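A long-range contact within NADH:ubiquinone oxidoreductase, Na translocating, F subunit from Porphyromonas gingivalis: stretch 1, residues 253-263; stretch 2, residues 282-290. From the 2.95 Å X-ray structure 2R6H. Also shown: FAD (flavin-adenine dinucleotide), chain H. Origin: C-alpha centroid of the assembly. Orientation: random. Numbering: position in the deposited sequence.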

# COMPACT_ATOMS: atom_id res chain seq x y z
N PRO A 253 4.41 25.63 -4.50
CA PRO A 253 4.39 24.29 -3.92
C PRO A 253 3.84 24.29 -2.50
O PRO A 253 3.50 23.24 -1.98
CB PRO A 253 5.87 23.90 -3.91
CG PRO A 253 6.51 24.78 -4.90
CD PRO A 253 5.78 26.07 -4.83
N GLU A 254 3.76 25.46 -1.88
CA GLU A 254 3.44 25.53 -0.46
C GLU A 254 1.93 25.61 -0.19
O GLU A 254 1.49 25.64 0.96
CB GLU A 254 4.20 26.69 0.20
CG GLU A 254 3.73 28.08 -0.21
CD GLU A 254 4.25 28.55 -1.57
OE1 GLU A 254 5.02 27.81 -2.23
OE2 GLU A 254 3.90 29.67 -1.98
N ASP A 255 1.16 25.61 -1.27
CA ASP A 255 -0.30 25.69 -1.19
C ASP A 255 -0.89 24.32 -1.41
O ASP A 255 -2.11 24.17 -1.54
CB ASP A 255 -0.84 26.63 -2.26
CG ASP A 255 -0.44 28.06 -2.02
OD1 ASP A 255 0.10 28.34 -0.93
OD2 ASP A 255 -0.67 28.91 -2.92
N ILE A 256 -0.03 23.33 -1.50
CA ILE A 256 -0.46 22.00 -1.81
C ILE A 256 -0.57 21.20 -0.53
O ILE A 256 0.19 21.43 0.41
CB ILE A 256 0.53 21.31 -2.77
CG1 ILE A 256 0.67 22.12 -4.06
CG2 ILE A 256 0.11 19.88 -3.06
CD1 ILE A 256 1.64 21.50 -5.06
N GLU A 257 -1.55 20.31 -0.47
CA GLU A 257 -1.60 19.32 0.59
C GLU A 257 -0.96 18.07 0.03
O GLU A 257 -1.25 17.65 -1.08
CB GLU A 257 -3.04 19.07 1.04
CG GLU A 257 -3.53 20.06 2.10
CD GLU A 257 -5.03 20.36 2.02
OE1 GLU A 257 -5.77 19.56 1.38
OE2 GLU A 257 -5.45 21.40 2.60
N TYR A 258 -0.05 17.50 0.82
CA TYR A 258 0.70 16.32 0.43
C TYR A 258 0.20 15.11 1.21
O TYR A 258 0.37 15.03 2.43
CB TYR A 258 2.18 16.54 0.70
CG TYR A 258 2.76 17.62 -0.17
CD1 TYR A 258 2.71 18.94 0.20
CD2 TYR A 258 3.32 17.31 -1.39
CE1 TYR A 258 3.21 19.93 -0.61
CE2 TYR A 258 3.84 18.29 -2.21
CZ TYR A 258 3.78 19.59 -1.81
OH TYR A 258 4.29 20.56 -2.63
N TYR A 259 -0.42 14.16 0.53
CA TYR A 259 -0.78 12.93 1.21
C TYR A 259 0.16 11.83 0.76
O TYR A 259 0.15 11.45 -0.39
CB TYR A 259 -2.25 12.57 0.94
CG TYR A 259 -3.21 13.65 1.37
CD1 TYR A 259 -3.82 13.62 2.62
CD2 TYR A 259 -3.50 14.72 0.54
CE1 TYR A 259 -4.69 14.62 3.02
CE2 TYR A 259 -4.37 15.72 0.93
CZ TYR A 259 -4.96 15.67 2.16
OH TYR A 259 -5.82 16.67 2.52
N MSE A 260 1.00 11.35 1.66
CA MSE A 260 1.88 10.26 1.28
C MSE A 260 1.77 9.08 2.22
O MSE A 260 1.46 9.23 3.39
CB MSE A 260 3.33 10.72 1.18
CG MSE A 260 4.16 10.49 2.41
SE MSE A 260 6.00 11.09 2.13
CE MSE A 260 6.27 10.34 0.36
N CYS A 261 1.99 7.89 1.67
CA CYS A 261 2.18 6.70 2.47
C CYS A 261 3.16 5.78 1.77
O CYS A 261 2.99 5.46 0.59
CB CYS A 261 0.87 5.98 2.71
SG CYS A 261 1.04 4.68 3.95
N GLY A 262 4.17 5.35 2.50
CA GLY A 262 5.19 4.48 1.96
C GLY A 262 6.28 4.30 2.99
O GLY A 262 6.16 4.79 4.12
N PRO A 263 7.36 3.61 2.62
CA PRO A 263 8.43 3.17 3.52
C PRO A 263 9.29 4.31 4.04
O PRO A 263 9.27 5.39 3.46
CB PRO A 263 9.26 2.22 2.65
CG PRO A 263 8.35 1.87 1.51
CD PRO A 263 7.56 3.09 1.25
N ASN A 282 3.21 21.48 8.15
CA ASN A 282 1.78 21.22 8.29
C ASN A 282 1.02 21.05 6.96
O ASN A 282 -0.21 21.03 6.94
CB ASN A 282 1.13 22.29 9.17
CG ASN A 282 1.17 23.67 8.55
OD1 ASN A 282 0.75 24.65 9.15
ND2 ASN A 282 1.70 23.75 7.33
N MSE A 283 1.75 20.92 5.86
CA MSE A 283 1.11 20.77 4.56
C MSE A 283 1.35 19.35 4.07
O MSE A 283 0.96 18.97 2.98
CB MSE A 283 1.69 21.79 3.59
CG MSE A 283 1.22 23.20 3.83
SE MSE A 283 -0.74 23.34 3.78
CE MSE A 283 -0.96 25.25 3.29
N LEU A 284 2.00 18.58 4.93
CA LEU A 284 2.35 17.20 4.64
C LEU A 284 1.55 16.29 5.57
O LEU A 284 1.57 16.46 6.79
CB LEU A 284 3.84 17.01 4.88
CG LEU A 284 4.36 15.57 5.00
CD1 LEU A 284 4.32 14.85 3.65
CD2 LEU A 284 5.77 15.55 5.59
N PHE A 285 0.83 15.33 4.99
CA PHE A 285 0.07 14.37 5.78
C PHE A 285 0.58 12.95 5.56
O PHE A 285 0.31 12.34 4.53
CB PHE A 285 -1.41 14.46 5.42
CG PHE A 285 -1.97 15.83 5.61
CD1 PHE A 285 -2.54 16.20 6.82
CD2 PHE A 285 -1.91 16.76 4.59
CE1 PHE A 285 -3.05 17.46 7.01
CE2 PHE A 285 -2.42 18.04 4.77
CZ PHE A 285 -2.99 18.39 5.98
N PHE A 286 1.31 12.43 6.55
CA PHE A 286 1.98 11.15 6.41
C PHE A 286 1.36 10.03 7.27
O PHE A 286 1.22 10.18 8.48
CB PHE A 286 3.46 11.32 6.77
CG PHE A 286 4.25 10.05 6.71
CD1 PHE A 286 5.16 9.74 7.71
CD2 PHE A 286 4.11 9.18 5.65
CE1 PHE A 286 5.92 8.57 7.65
CE2 PHE A 286 4.86 8.00 5.58
CZ PHE A 286 5.77 7.70 6.59
N ASP A 287 0.98 8.94 6.61
CA ASP A 287 0.55 7.72 7.30
C ASP A 287 1.74 6.78 7.45
O ASP A 287 2.26 6.23 6.47
CB ASP A 287 -0.61 7.02 6.56
CG ASP A 287 -1.44 6.12 7.48
OD1 ASP A 287 -1.19 6.14 8.70
OD2 ASP A 287 -2.35 5.40 6.99
N ASP A 288 2.16 6.62 8.70
CA ASP A 288 3.35 5.87 9.05
C ASP A 288 3.03 4.41 9.32
O ASP A 288 2.32 4.08 10.28
CB ASP A 288 3.98 6.50 10.29
CG ASP A 288 5.42 6.10 10.47
OD1 ASP A 288 5.85 5.12 9.82
OD2 ASP A 288 6.12 6.77 11.25
N PHE A 289 3.56 3.52 8.49
CA PHE A 289 3.34 2.09 8.68
C PHE A 289 4.24 1.55 9.81
O PHE A 289 4.21 0.35 10.12
CB PHE A 289 3.55 1.31 7.37
CG PHE A 289 2.32 1.29 6.47
CD1 PHE A 289 2.21 0.38 5.43
CD2 PHE A 289 1.27 2.18 6.69
CE1 PHE A 289 1.09 0.36 4.61
CE2 PHE A 289 0.15 2.16 5.86
CZ PHE A 289 0.06 1.25 4.83
N GLY A 290 5.02 2.43 10.42
CA GLY A 290 5.88 2.06 11.54
C GLY A 290 7.28 1.61 11.15
O GLY A 290 7.47 0.55 10.54
PA FAD H . 6.74 -8.35 12.34
O1A FAD H . 6.13 -7.16 13.07
O2A FAD H . 6.80 -9.64 13.17
O5B FAD H . 8.23 -7.98 11.81
C5B FAD H . 8.42 -6.98 10.83
C4B FAD H . 9.79 -7.13 10.16
O4B FAD H . 10.81 -7.02 11.14
C3B FAD H . 9.95 -8.48 9.49
O3B FAD H . 10.43 -8.28 8.19
C2B FAD H . 10.99 -9.22 10.30
O2B FAD H . 11.83 -9.97 9.45
C1B FAD H . 11.74 -8.08 10.98
N9A FAD H . 12.38 -8.46 12.27
C8A FAD H . 11.83 -9.12 13.35
N7A FAD H . 12.77 -9.24 14.32
C5A FAD H . 13.93 -8.67 13.88
C6A FAD H . 15.20 -8.51 14.45
N6A FAD H . 15.48 -9.05 15.64
N1A FAD H . 16.20 -7.86 13.74
C2A FAD H . 15.95 -7.37 12.47
N3A FAD H . 14.69 -7.53 11.90
C4A FAD H . 13.70 -8.17 12.60
N1 FAD H . 1.21 -2.96 6.26
C2 FAD H . 0.71 -3.38 5.06
O2 FAD H . 1.32 -4.25 4.45
N3 FAD H . -0.46 -2.82 4.56
C4 FAD H . -1.15 -1.84 5.27
O4 FAD H . -2.20 -1.31 4.88
C4X FAD H . -0.63 -1.43 6.49
N5 FAD H . -1.30 -0.46 7.20
C5X FAD H . -0.77 -0.04 8.40
C6 FAD H . -1.45 0.95 9.11
C7 FAD H . -0.96 1.40 10.33
C7M FAD H . -1.73 2.47 11.06
C8 FAD H . 0.21 0.85 10.84
C8M FAD H . 0.76 1.32 12.15
C9 FAD H . 0.88 -0.14 10.13
C9A FAD H . 0.40 -0.59 8.91
N10 FAD H . 1.07 -1.57 8.19
C10 FAD H . 0.55 -1.98 6.98
C1' FAD H . 2.21 -2.35 8.76
C2' FAD H . 1.66 -3.63 9.38
O2' FAD H . 0.79 -3.28 10.42
C3' FAD H . 2.76 -4.53 9.93
O3' FAD H . 3.73 -3.79 10.63
C4' FAD H . 3.38 -5.32 8.79
O4' FAD H . 2.40 -6.23 8.36
C5' FAD H . 4.58 -6.12 9.27
O5' FAD H . 4.25 -6.73 10.50
P FAD H . 4.45 -8.31 10.69
O1P FAD H . 3.70 -8.79 11.91
O2P FAD H . 4.04 -9.04 9.43
O3P FAD H . 6.02 -8.49 10.90

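Two parallel strands, their axes 4.7 Å apart at closest approach and 12° from aligned, carry this contact, and the backbone sets its register. Stretch 2 enters at N282, which stays out of reach. M283, a selenomethionine, makes the first and most extensive cover: its CB lies 3.5 Å from I256 O, and its flexible chain carries CE to within 3.4 Å of E254 O, so a long, adaptable side chain packs along the backbone of E254 and I256. Its carbonyl opens the ladder, with Y258 N donating to M283 O at 2.8 Å; E257 CA, 3.5 Å from M283 O, adds a CA-H...O contact.

L284 pairs with Y258, and both side chains share a sheet face with M260 and F286. L284 is t at chi1, and its CD1 sits 4.0 Å from Y258 CB and 4.4 Å from M260 SE, a branched apolar group bridging two neighbours. The Y258 ring reaches back along its own stretch, where its OH donates to P253 O at 2.9 Å, so the tyrosine ties the preceding turn to the strand.

F285 turns to the other face and uses both its backbone N and its backbone O: F285 N donates to Y258 O at 2.6 Å, and M260 N donates to F285 O at 3.1 Å. Y259 is thus straddled, as parallel pairing requires, with Y259 CA making a CA-H...O contact to F285 O at 3.5 Å. The F285 and Y259 rings lie nearly parallel, 14° between planes, but are slid apart with centroids 5.0 Å distant. Meanwhile E257 CG meets the F285 edge at CE2, 3.5 Å away; the aliphatic part of the glutamate packs while its OE1 accepts from Y259 OH at 3.1 Å.

F286 returns to the L284 face. Its CD2 touches M260 CG at 3.5 Å, and the ring edge also faces the carbonyls of M260 and G262.

D287 N donates to M260 O at 3.3 Å, the longest of the four bonds. The buried C261 brings SG to 3.2 Å from D287 O and 3.9 Å from D287 CB.

D288 points away, its OD1 accepting from G290 N at 2.9 Å in the closing turn. F289 swings back toward stretch 1, with CE2 3.3 Å from C261 SG. One face of its ring is covered by the flavin, F289 CE1 lying 3.1 Å from FAD C4X, so one aromatic serves both contacts. G290 ends the chain with backbone angles that call for glycine.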